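Local coordinates for A-type flavoprotein (Giardia intestinalis, PDB 2Q9U) that scavenges dioxygen in a human parasite, probably reducing it at a diiron centre with electrons delivered through bound FMN, at residues Y7-Q11 against S67-C72; V262-M266 against M323-A327; P316-M322 against N354-I360. All coordinates share one frame; numbering follows the deposited sequence.

Contact 1 of 3, residues Y7-Q11 against S67-C72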
loop_
_atom_site.group_PDB
_atom_site.type_symbol
_atom_site.label_atom_id
_atom_site.label_comp_id
_atom_site.label_asym_id
_atom_site.label_seq_id
_atom_site.Cartn_x
_atom_site.Cartn_y
_atom_site.Cartn_z
ATOM N N TYR A 7 -23.089 2.017 27.496
ATOM C CA TYR A 7 -22.605 2.109 26.127
ATOM C C TYR A 7 -21.775 0.890 25.696
ATOM O O TYR A 7 -21.193 0.886 24.622
ATOM C CB TYR A 7 -21.861 3.444 25.874
ATOM C CG TYR A 7 -20.752 3.730 26.857
ATOM C CD1 TYR A 7 -19.488 3.157 26.703
ATOM C CD2 TYR A 7 -20.973 4.554 27.956
ATOM C CE1 TYR A 7 -18.449 3.415 27.625
ATOM C CE2 TYR A 7 -19.962 4.811 28.875
ATOM C CZ TYR A 7 -18.705 4.244 28.700
ATOM O OH TYR A 7 -17.715 4.492 29.635
ATOM N N VAL A 8 -21.745 -0.143 26.535
ATOM C CA VAL A 8 -21.230 -1.450 26.120
ATOM C C VAL A 8 -22.273 -2.525 26.378
ATOM O O VAL A 8 -23.095 -2.394 27.300
ATOM C CB VAL A 8 -19.894 -1.855 26.816
ATOM C CG1 VAL A 8 -18.748 -0.915 26.384
ATOM C CG2 VAL A 8 -20.045 -1.969 28.362
ATOM N N GLN A 9 -22.230 -3.584 25.573
ATOM C CA GLN A 9 -23.090 -4.736 25.798
ATOM C C GLN A 9 -22.321 -5.747 26.648
ATOM O O GLN A 9 -21.180 -6.106 26.300
ATOM C CB GLN A 9 -23.493 -5.403 24.466
ATOM C CG GLN A 9 -24.323 -6.702 24.703
ATOM C CD GLN A 9 -24.321 -7.686 23.547
ATOM O OE1 GLN A 9 -23.700 -7.463 22.519
ATOM N NE2 GLN A 9 -25.055 -8.780 23.712
ATOM N N ASP A 10 -22.923 -6.208 27.751
ATOM C CA ASP A 10 -22.306 -7.298 28.533
ATOM C C ASP A 10 -22.436 -8.587 27.765
ATOM O O ASP A 10 -23.473 -8.859 27.161
ATOM C CB ASP A 10 -22.975 -7.455 29.899
ATOM C CG ASP A 10 -22.896 -6.187 30.714
ATOM O OD1 ASP A 10 -21.838 -5.511 30.673
ATOM O OD2 ASP A 10 -23.905 -5.850 31.370
ATOM N N GLN A 11 -21.368 -9.372 27.768
ATOM C CA GLN A 11 -21.261 -10.490 26.874
ATOM C C GLN A 11 -20.869 -11.727 27.673
ATOM O O GLN A 11 -19.707 -12.111 27.732
ATOM C CB GLN A 11 -20.287 -10.153 25.718
ATOM C CG GLN A 11 -20.841 -9.023 24.820
ATOM C CD GLN A 11 -19.876 -8.547 23.749
ATOM O OE1 GLN A 11 -19.261 -9.345 23.061
ATOM N NE2 GLN A 11 -19.761 -7.228 23.596
ATOM N N SER A 67 -14.078 0.055 30.764
ATOM C CA SER A 67 -15.528 0.281 30.654
ATOM C C SER A 67 -16.303 -1.034 30.658
ATOM O O SER A 67 -17.324 -1.158 31.345
ATOM C CB SER A 67 -15.887 1.117 29.419
ATOM O OG SER A 67 -15.430 2.447 29.603
ATOM N N ARG A 68 -15.816 -2.009 29.886
ATOM C CA ARG A 68 -16.407 -3.345 29.899
ATOM C C ARG A 68 -16.328 -4.030 31.262
ATOM O O ARG A 68 -17.310 -4.612 31.723
ATOM C CB ARG A 68 -15.790 -4.231 28.815
ATOM C CG ARG A 68 -16.039 -3.704 27.402
ATOM C CD ARG A 68 -15.614 -4.787 26.413
ATOM N NE ARG A 68 -15.586 -4.294 25.042
ATOM C CZ ARG A 68 -16.666 -4.138 24.286
ATOM N NH1 ARG A 68 -17.870 -4.425 24.786
ATOM N NH2 ARG A 68 -16.536 -3.690 23.033
ATOM N N ILE A 69 -15.175 -3.937 31.917
ATOM C CA ILE A 69 -15.045 -4.491 33.270
ATOM C C ILE A 69 -16.012 -3.812 34.255
ATOM O O ILE A 69 -16.728 -4.484 34.989
ATOM C CB ILE A 69 -13.590 -4.389 33.820
ATOM C CG1 ILE A 69 -12.664 -5.280 32.983
ATOM C CG2 ILE A 69 -13.524 -4.922 35.271
ATOM C CD1 ILE A 69 -11.155 -5.018 33.234
ATOM N N ALA A 70 -16.015 -2.492 34.267
ATOM C CA ALA A 70 -16.858 -1.713 35.196
ATOM C C ALA A 70 -18.342 -2.000 35.000
ATOM O O ALA A 70 -19.137 -1.878 35.940
ATOM C CB ALA A 70 -16.581 -0.198 35.034
ATOM N N ALA A 71 -18.732 -2.386 33.786
ATOM C CA ALA A 71 -20.131 -2.701 33.534
ATOM C C ALA A 71 -20.516 -3.982 34.264
ATOM O O ALA A 71 -21.670 -4.146 34.651
ATOM C CB ALA A 71 -20.411 -2.823 32.050
ATOM N N CYS A 72 -19.535 -4.866 34.458
ATOM C CA CYS A 72 -19.709 -6.107 35.214
ATOM C C CYS A 72 -19.510 -5.960 36.721
ATOM O O CYS A 72 -20.202 -6.617 37.501
ATOM C CB CYS A 72 -18.721 -7.159 34.732
ATOM S SG CYS A 72 -19.016 -7.744 33.037
HETATM O O HOH W 1 -18.742 -5.665 27.240
HETATM O O HOH W 2 -19.231 -5.689 30.009
HETATM O O HOH W 3 -23.842 -3.965 33.202
#

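Contact 2 of 3, residues V262-M266 against M323-A327. With FMN (flavin mononucleotide), chain F; NO3 (nitrate ion), chain D.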
loop_
_atom_site.group_PDB
_atom_site.type_symbol
_atom_site.label_atom_id
_atom_site.label_comp_id
_atom_site.label_asym_id
_atom_site.label_seq_id
_atom_site.Cartn_x
_atom_site.Cartn_y
_atom_site.Cartn_z
ATOM N N VAL A 262 7.839 -19.757 -3.993
ATOM C CA VAL A 262 7.967 -18.394 -3.485
ATOM C C VAL A 262 9.043 -17.709 -4.332
ATOM O O VAL A 262 10.151 -18.241 -4.487
ATOM C CB VAL A 262 8.388 -18.374 -1.990
ATOM C CG1 VAL A 262 8.569 -16.925 -1.477
ATOM C CG2 VAL A 262 7.337 -19.120 -1.124
ATOM N N LEU A 263 8.720 -16.561 -4.914
ATOM C CA LEU A 263 9.707 -15.937 -5.787
ATOM C C LEU A 263 9.545 -14.443 -5.888
ATOM O O LEU A 263 8.574 -13.861 -5.393
ATOM C CB LEU A 263 9.667 -16.535 -7.219
ATOM C CG LEU A 263 8.520 -16.109 -8.150
ATOM C CD1 LEU A 263 8.889 -16.267 -9.627
ATOM C CD2 LEU A 263 7.221 -16.825 -7.819
ATOM N N ASP A 264 10.499 -13.831 -6.570
ATOM C CA ASP A 264 10.275 -12.497 -7.078
ATOM C C ASP A 264 10.902 -12.483 -8.479
ATOM O O ASP A 264 11.681 -13.363 -8.829
ATOM C CB ASP A 264 10.910 -11.449 -6.152
ATOM C CG ASP A 264 10.272 -10.063 -6.287
ATOM O OD1 ASP A 264 9.582 -9.803 -7.310
ATOM O OD2 ASP A 264 10.489 -9.225 -5.380
ATOM N N SER A 265 10.562 -11.494 -9.279
ATOM C CA SER A 265 11.000 -11.469 -10.675
ATOM C C SER A 265 10.990 -9.993 -11.073
ATOM O O SER A 265 10.190 -9.243 -10.565
ATOM C CB SER A 265 10.013 -12.296 -11.538
ATOM O OG SER A 265 10.449 -12.404 -12.891
ATOM N N MET A 266 11.871 -9.585 -11.982
ATOM C CA MET A 266 11.922 -8.204 -12.465
ATOM C C MET A 266 11.303 -8.029 -13.863
ATOM O O MET A 266 10.548 -7.068 -14.105
ATOM C CB MET A 266 13.371 -7.731 -12.459
ATOM C CG MET A 266 13.913 -7.634 -11.041
ATOM S SD MET A 266 15.596 -7.023 -10.961
ATOM C CE MET A 266 16.487 -8.403 -11.662
ATOM N N MET A 323 17.175 -11.394 -4.948
ATOM C CA MET A 323 16.405 -10.165 -4.689
ATOM C C MET A 323 16.159 -10.022 -3.175
ATOM O O MET A 323 15.949 -11.042 -2.491
ATOM C CB MET A 323 15.104 -10.172 -5.485
ATOM C CG MET A 323 15.352 -10.020 -7.018
ATOM S SD MET A 323 13.824 -9.945 -7.984
ATOM C CE MET A 323 13.249 -8.301 -7.529
ATOM N N PRO A 324 16.219 -8.760 -2.636
ATOM C CA PRO A 324 16.030 -8.506 -1.205
ATOM C C PRO A 324 14.737 -9.122 -0.663
ATOM O O PRO A 324 14.735 -9.623 0.466
ATOM C CB PRO A 324 15.968 -6.964 -1.132
ATOM C CG PRO A 324 16.857 -6.514 -2.308
ATOM C CD PRO A 324 16.484 -7.508 -3.387
ATOM N N SER A 325 13.649 -9.098 -1.450
ATOM C CA SER A 325 12.342 -9.644 -0.996
ATOM C C SER A 325 12.430 -11.158 -0.703
ATOM O O SER A 325 11.813 -11.691 0.262
ATOM C CB SER A 325 11.250 -9.363 -2.028
ATOM O OG SER A 325 11.573 -9.981 -3.272
ATOM N N VAL A 326 13.228 -11.846 -1.502
ATOM C CA VAL A 326 13.411 -13.293 -1.313
ATOM C C VAL A 326 14.321 -13.566 -0.103
ATOM O O VAL A 326 14.080 -14.534 0.643
ATOM C CB VAL A 326 13.877 -13.975 -2.632
ATOM C CG1 VAL A 326 14.129 -15.507 -2.470
ATOM C CG2 VAL A 326 12.847 -13.745 -3.721
ATOM N N ALA A 327 15.351 -12.743 0.097
ATOM C CA ALA A 327 16.170 -12.783 1.351
ATOM C C ALA A 327 15.280 -12.595 2.602
ATOM O O ALA A 327 15.449 -13.282 3.632
ATOM C CB ALA A 327 17.292 -11.715 1.317
HETATM N N1 FMN F . 22.517 -10.431 -13.747
HETATM C C2 FMN F . 23.632 -10.975 -13.182
HETATM O O2 FMN F . 24.075 -12.052 -13.615
HETATM N N3 FMN F . 24.278 -10.311 -12.157
HETATM C C4 FMN F . 23.793 -9.113 -11.655
HETATM O O4 FMN F . 24.337 -8.650 -10.654
HETATM C C4A FMN F . 22.636 -8.552 -12.224
HETATM N N5 FMN F . 22.115 -7.336 -11.793
HETATM C C5A FMN F . 20.975 -6.828 -12.407
HETATM C C6 FMN F . 20.437 -5.608 -11.983
HETATM C C7 FMN F . 19.282 -5.078 -12.585
HETATM C C7M FMN F . 18.872 -3.674 -12.227
HETATM C C8 FMN F . 18.660 -5.764 -13.627
HETATM C C8M FMN F . 17.360 -5.288 -14.228
HETATM C C9 FMN F . 19.196 -6.978 -14.055
HETATM C C9A FMN F . 20.348 -7.517 -13.454
HETATM N N10 FMN F . 20.873 -8.736 -13.879
HETATM C C10 FMN F . 22.016 -9.231 -13.288
HETATM C "C1'" FMN F . 20.249 -9.521 -14.994
HETATM C "C2'" FMN F . 18.988 -10.259 -14.552
HETATM O "O2'" FMN F . 19.267 -11.306 -13.625
HETATM C "C3'" FMN F . 18.310 -10.719 -15.845
HETATM O "O3'" FMN F . 17.726 -9.569 -16.440
HETATM C "C4'" FMN F . 17.228 -11.763 -15.663
HETATM O "O4'" FMN F . 16.863 -12.285 -16.933
HETATM C "C5'" FMN F . 15.981 -11.180 -15.011
HETATM O "O5'" FMN F . 15.103 -12.238 -14.668
HETATM P P FMN F . 13.539 -11.947 -14.626
HETATM O O1P FMN F . 12.925 -13.110 -13.865
HETATM O O2P FMN F . 13.343 -10.642 -13.909
HETATM O O3P FMN F . 12.952 -11.853 -16.024
HETATM N N NO3 D . 12.907 -6.295 -3.944
HETATM O O1 NO3 D . 12.430 -5.680 -2.773
HETATM O O2 NO3 D . 13.031 -5.554 -5.116
HETATM O O3 NO3 D . 13.230 -7.647 -3.962
#

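Contact 3 of 3, residues P316-M322 against N354-I360. With FMN (flavin mononucleotide), chain F.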
loop_
_atom_site.group_PDB
_atom_site.type_symbol
_atom_site.label_atom_id
_atom_site.label_comp_id
_atom_site.label_asym_id
_atom_site.label_seq_id
_atom_site.Cartn_x
_atom_site.Cartn_y
_atom_site.Cartn_z
ATOM N N PRO A 316 15.698 -13.913 -9.875
ATOM C CA PRO A 316 16.839 -13.538 -10.717
ATOM C C PRO A 316 17.997 -13.023 -9.891
ATOM O O PRO A 316 17.834 -12.666 -8.705
ATOM C CB PRO A 316 16.264 -12.417 -11.619
ATOM C CG PRO A 316 15.145 -11.833 -10.844
ATOM C CD PRO A 316 14.533 -13.042 -10.103
ATOM N N THR A 317 19.188 -13.014 -10.496
ATOM C CA THR A 317 20.340 -12.398 -9.862
ATOM C C THR A 317 20.187 -10.875 -9.942
ATOM O O THR A 317 20.000 -10.298 -11.025
ATOM C CB THR A 317 21.678 -12.887 -10.482
ATOM O OG1 THR A 317 21.846 -14.290 -10.202
ATOM C CG2 THR A 317 22.868 -12.139 -9.865
ATOM N N LEU A 318 20.217 -10.242 -8.775
ATOM C CA LEU A 318 20.212 -8.793 -8.689
ATOM C C LEU A 318 21.456 -8.389 -7.911
ATOM O O LEU A 318 21.590 -8.756 -6.730
ATOM C CB LEU A 318 18.945 -8.311 -7.970
ATOM C CG LEU A 318 18.773 -6.787 -7.761
ATOM C CD1 LEU A 318 18.793 -6.005 -9.095
ATOM C CD2 LEU A 318 17.468 -6.499 -6.981
ATOM N N ASN A 319 22.366 -7.675 -8.582
ATOM C CA ASN A 319 23.597 -7.160 -7.965
ATOM C C ASN A 319 24.334 -8.257 -7.220
ATOM O O ASN A 319 24.648 -8.104 -6.034
ATOM C CB ASN A 319 23.290 -5.982 -7.024
ATOM C CG ASN A 319 22.503 -4.867 -7.722
ATOM O OD1 ASN A 319 22.743 -4.575 -8.886
ATOM N ND2 ASN A 319 21.553 -4.272 -7.014
ATOM N N ASN A 320 24.570 -9.371 -7.925
ATOM C CA ASN A 320 25.395 -10.487 -7.442
ATOM C C ASN A 320 24.788 -11.298 -6.309
ATOM O O ASN A 320 25.492 -12.060 -5.649
ATOM C CB ASN A 320 26.795 -10.002 -7.046
ATOM C CG ASN A 320 27.540 -9.359 -8.206
ATOM O OD1 ASN A 320 27.673 -9.963 -9.270
ATOM N ND2 ASN A 320 28.013 -8.117 -8.007
ATOM N N THR A 321 23.489 -11.147 -6.083
ATOM C CA THR A 321 22.813 -11.969 -5.087
ATOM C C THR A 321 21.342 -12.185 -5.446
ATOM O O THR A 321 20.943 -11.924 -6.580
ATOM C CB THR A 321 23.036 -11.408 -3.643
ATOM O OG1 THR A 321 22.487 -12.319 -2.689
ATOM C CG2 THR A 321 22.445 -9.987 -3.465
ATOM N N MET A 322 20.553 -12.700 -4.506
ATOM C CA MET A 322 19.106 -12.856 -4.727
ATOM C C MET A 322 18.402 -11.526 -4.465
ATOM O O MET A 322 18.962 -10.636 -3.835
ATOM C CB MET A 322 18.518 -13.935 -3.800
ATOM C CG MET A 322 18.563 -13.515 -2.316
ATOM S SD MET A 322 17.909 -14.765 -1.193
ATOM C CE MET A 322 19.333 -15.890 -1.032
ATOM N N ASN A 354 25.729 -16.155 -12.491
ATOM C CA ASN A 354 24.710 -16.852 -11.700
ATOM C C ASN A 354 25.003 -16.800 -10.200
ATOM O O ASN A 354 25.885 -17.511 -9.707
ATOM C CB ASN A 354 24.576 -18.298 -12.199
ATOM C CG ASN A 354 23.647 -19.147 -11.327
ATOM O OD1 ASN A 354 22.581 -18.688 -10.906
ATOM N ND2 ASN A 354 24.058 -20.388 -11.050
ATOM N N ARG A 355 24.286 -15.951 -9.471
ATOM C CA ARG A 355 24.540 -15.809 -8.024
ATOM C C ARG A 355 23.333 -16.056 -7.121
ATOM O O ARG A 355 23.491 -16.552 -6.003
ATOM C CB ARG A 355 25.173 -14.443 -7.682
ATOM C CG ARG A 355 26.555 -14.207 -8.365
ATOM C CD ARG A 355 27.681 -15.106 -7.748
ATOM N NE ARG A 355 27.935 -14.744 -6.357
ATOM C CZ ARG A 355 28.693 -13.723 -5.943
ATOM N NH1 ARG A 355 29.329 -12.930 -6.808
ATOM N NH2 ARG A 355 28.813 -13.494 -4.643
ATOM N N ALA A 356 22.142 -15.718 -7.603
ATOM C CA ALA A 356 20.932 -15.837 -6.770
ATOM C C ALA A 356 20.653 -17.301 -6.400
ATOM O O ALA A 356 20.415 -17.619 -5.238
ATOM C CB ALA A 356 19.739 -15.225 -7.478
ATOM N N VAL A 357 20.705 -18.185 -7.388
ATOM C CA VAL A 357 20.366 -19.592 -7.165
ATOM C C VAL A 357 21.341 -20.297 -6.187
ATOM O O VAL A 357 20.882 -20.914 -5.233
ATOM C CB VAL A 357 20.165 -20.346 -8.483
ATOM C CG1 VAL A 357 20.008 -21.871 -8.243
ATOM C CG2 VAL A 357 18.927 -19.770 -9.210
ATOM N N PRO A 358 22.679 -20.186 -6.409
ATOM C CA PRO A 358 23.616 -20.629 -5.372
ATOM C C PRO A 358 23.348 -20.068 -3.982
ATOM O O PRO A 358 23.448 -20.826 -3.004
ATOM C CB PRO A 358 24.985 -20.132 -5.912
ATOM C CG PRO A 358 24.792 -20.250 -7.406
ATOM C CD PRO A 358 23.404 -19.699 -7.603
ATOM N N ASP A 359 23.034 -18.766 -3.883
ATOM C CA ASP A 359 22.736 -18.147 -2.592
ATOM C C ASP A 359 21.434 -18.705 -2.002
ATOM O O ASP A 359 21.372 -18.960 -0.808
ATOM C CB ASP A 359 22.623 -16.619 -2.678
ATOM C CG ASP A 359 23.977 -15.930 -2.822
ATOM O OD1 ASP A 359 25.023 -16.611 -2.733
ATOM O OD2 ASP A 359 23.983 -14.701 -3.016
ATOM N N ILE A 360 20.421 -18.926 -2.837
ATOM C CA ILE A 360 19.170 -19.526 -2.351
ATOM C C ILE A 360 19.403 -20.974 -1.864
ATOM O O ILE A 360 18.955 -21.361 -0.785
ATOM C CB ILE A 360 18.091 -19.510 -3.419
ATOM C CG1 ILE A 360 17.632 -18.067 -3.687
ATOM C CG2 ILE A 360 16.923 -20.360 -2.962
ATOM C CD1 ILE A 360 16.742 -17.947 -4.962
HETATM N N1 FMN F . 22.517 -10.431 -13.747
HETATM C C2 FMN F . 23.632 -10.975 -13.182
HETATM O O2 FMN F . 24.075 -12.052 -13.615
HETATM N N3 FMN F . 24.278 -10.311 -12.157
HETATM C C4 FMN F . 23.793 -9.113 -11.655
HETATM O O4 FMN F . 24.337 -8.650 -10.654
HETATM C C4A FMN F . 22.636 -8.552 -12.224
HETATM N N5 FMN F . 22.115 -7.336 -11.793
HETATM C C5A FMN F . 20.975 -6.828 -12.407
HETATM C C6 FMN F . 20.437 -5.608 -11.983
HETATM C C7 FMN F . 19.282 -5.078 -12.585
HETATM C C7M FMN F . 18.872 -3.674 -12.227
HETATM C C8 FMN F . 18.660 -5.764 -13.627
HETATM C C8M FMN F . 17.360 -5.288 -14.228
HETATM C C9 FMN F . 19.196 -6.978 -14.055
HETATM C C9A FMN F . 20.348 -7.517 -13.454
HETATM N N10 FMN F . 20.873 -8.736 -13.879
HETATM C C10 FMN F . 22.016 -9.231 -13.288
HETATM C "C1'" FMN F . 20.249 -9.521 -14.994
HETATM C "C2'" FMN F . 18.988 -10.259 -14.552
HETATM O "O2'" FMN F . 19.267 -11.306 -13.625
HETATM C "C3'" FMN F . 18.310 -10.719 -15.845
HETATM O "O3'" FMN F . 17.726 -9.569 -16.440
HETATM C "C4'" FMN F . 17.228 -11.763 -15.663
HETATM O "O4'" FMN F . 16.863 -12.285 -16.933
HETATM C "C5'" FMN F . 15.981 -11.180 -15.011
HETATM O "O5'" FMN F . 15.103 -12.238 -14.668
HETATM P P FMN F . 13.539 -11.947 -14.626
HETATM O O1P FMN F . 12.925 -13.110 -13.865
HETATM O O2P FMN F . 13.343 -10.642 -13.909
HETATM O O3P FMN F . 12.952 -11.853 -16.024
HETATM O O HOH W 4 20.834 -16.989 -10.497
HETATM O O HOH W 5 25.950 -13.221 -3.254
HETATM O O HOH W 6 29.453 -12.558 -9.476
#

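Contact 1 of 3, residues Y7-Q11 against S67-C72
The guanidinium of Arg68 has Val8 CG1 over one face, while the carbonyl oxygen of Gln9 stands at its edge, near its plane. A water sits in that plane at the same group, accepting from Arg68 NH1 at 2.9 Å and donating to Gln9 O at 2.6 Å, so the water bridges the two. The side-chain amide of Gln11 is turned 81° against the guanidinium; its NE2 instead donates to Gln9 O (3.3 Å), which is therefore gripped twice, and its OE1 accepts from Arg182. Tyr7, by contrast, offers its ring edge to the helix, with Ser67 OG lying 3.1 Å from Tyr7 OH. Extension of the Arg68 chain from CG to NE carries its charge past Val8, whose other branch, CG2, rests 3.8 Å from Ala71 CB. Farther along, Asp10 OD1 comes within 3.3 Å of Ala71 CB, and its carboxylate is joined to the helix by two waters, one donating to OD1 and Arg68 O, the other to OD2 and Ala71 O. Arg68 NH2 is salt-bridged to Glu64 and NH1 to Asp279 of the second subunit, whose Glu386 also bonds Tyr7 OH. Ser67 OG has Glu63 O as its partner. The chemistry thus implies a small apolar patch framed by water bridges, with an arginine whose charge is balanced by carboxylates of its own chain and of the second subunit.

Contact 2 of 3, residues V262-M266 against M323-A327
Asp264 reaches from just past the end of a strand toward the first turn of a helix, where its atoms share two neighbours, Met323 and Ser325, with Val326 beside CB. Its CB has Ser325 OG at 3.3 Å, with Val326 CG2 and Met323 SD a little farther off in different directions. CG faces the methyl CE of Met323, whose chain crosses that of the aspartate at about a right angle. At the tip the two oxygens divide the polar work. OD1 turns back to its own chain and accepts from Ser265 N at 2.8 Å, on the anti side and 26° out of the carboxylate plane. Asp264 OD2 accepts from Ser325 OG, modelled very short at 2.5 Å. With CG anti to the backbone N (chi1 -157°), the carboxylate is placed to bond to both segments. The bend of Met323 at chi3 (72°) brings CE within 3.6 Å of Met266 CG, and beyond that point Met266 CE lies 3.9 Å from FMN C9. A nitrate, probably from the crystallisation liquor, takes Ser325 N with its O3 (2.9 Å), where the helix dipole would be expected to favour an anion. On the far side of the strand end, Ser265 OG and Met266 N donate to the FMN phosphate; Thr270 and Tyr267 bind the FMN as well. This is the flavodoxin-like fold at its cofactor end: the loop leaving strand 258-263 of the parallel sheet cradles the phosphate, while the first residue after the strand packs on the start of helix 324-336.

Contact 3 of 3, residues P316-M322 against N354-I360
Thr317 and the start of helix 356-367 form the tight part of this contact. Thr317 OG1 accepts two nearly straight bonds, from Arg355 N (3.0 Å, 162°) and Ala356 N (3.0 Å, 166°), so one hydroxyl oxygen serves two amides at the helix N-terminus. Beside it Ala356 CB is pressed against Pro316 O (3.4 Å), and the CA atoms of Met322 and Ala356 are only 4.0 Å apart. Met322, with CG between the backbone N and the carbonyl carbon (chi1 67°) and a bend at chi3, runs along the helix to put CE 3.8 Å from Ile360 CG1. Its own backbone N is buried with no partner in the model. Thr321 OG1 donates at 2.8 Å to Asp359 OD2, which receives it on its anti lone pair, away from the other carboxylate oxygen. The solvent side is looser. There Arg355, bent at chi2 and chi3, curls back until Asn320 O lies 3.5 Å above the plane of its guanidinium, over its centre, and water fills in the bonding: one molecule links Asn320 OD1 with Arg355 NH1, another Asn320 O with Asp359 OD2. The type I' turn from Leu318 to Thr321 meanwhile presents Asn320 N to FMN O4 (2.8 Å), and Thr317 O accepts from the ribityl O2'. In the fold, this loop leaves strand 310-314 and bonds to strand 344-350 through Thr317 and Ala349; Met322 reaches on to Ala327 and Leu330 of helix 324-336, and Asn331 of the third subunit donates to its carbonyl oxygen.

How the contacts relate
Contacts 2 and 3 are two walls of one site. Their centres are 10 Å apart, their segments alternate along the chain, and they meet where Asp264 O lies 3.1 Å from Pro316 CD. Between them they touch the FMN from phosphate to flavin, in company with Tyr267, Thr270, Trp352 and Ser353, contact 2 at the phosphate and contact 3 at the ribityl chain and O4. Contact 1 belongs to the other end of the molecule: its centre is about 48 Å from that of contact 2 and 57 Å from that of contact 3. All three approach other subunits, the 7-11/67-72 pair the second and the two FMN contacts the third, so both sides of the subunit meet other copies.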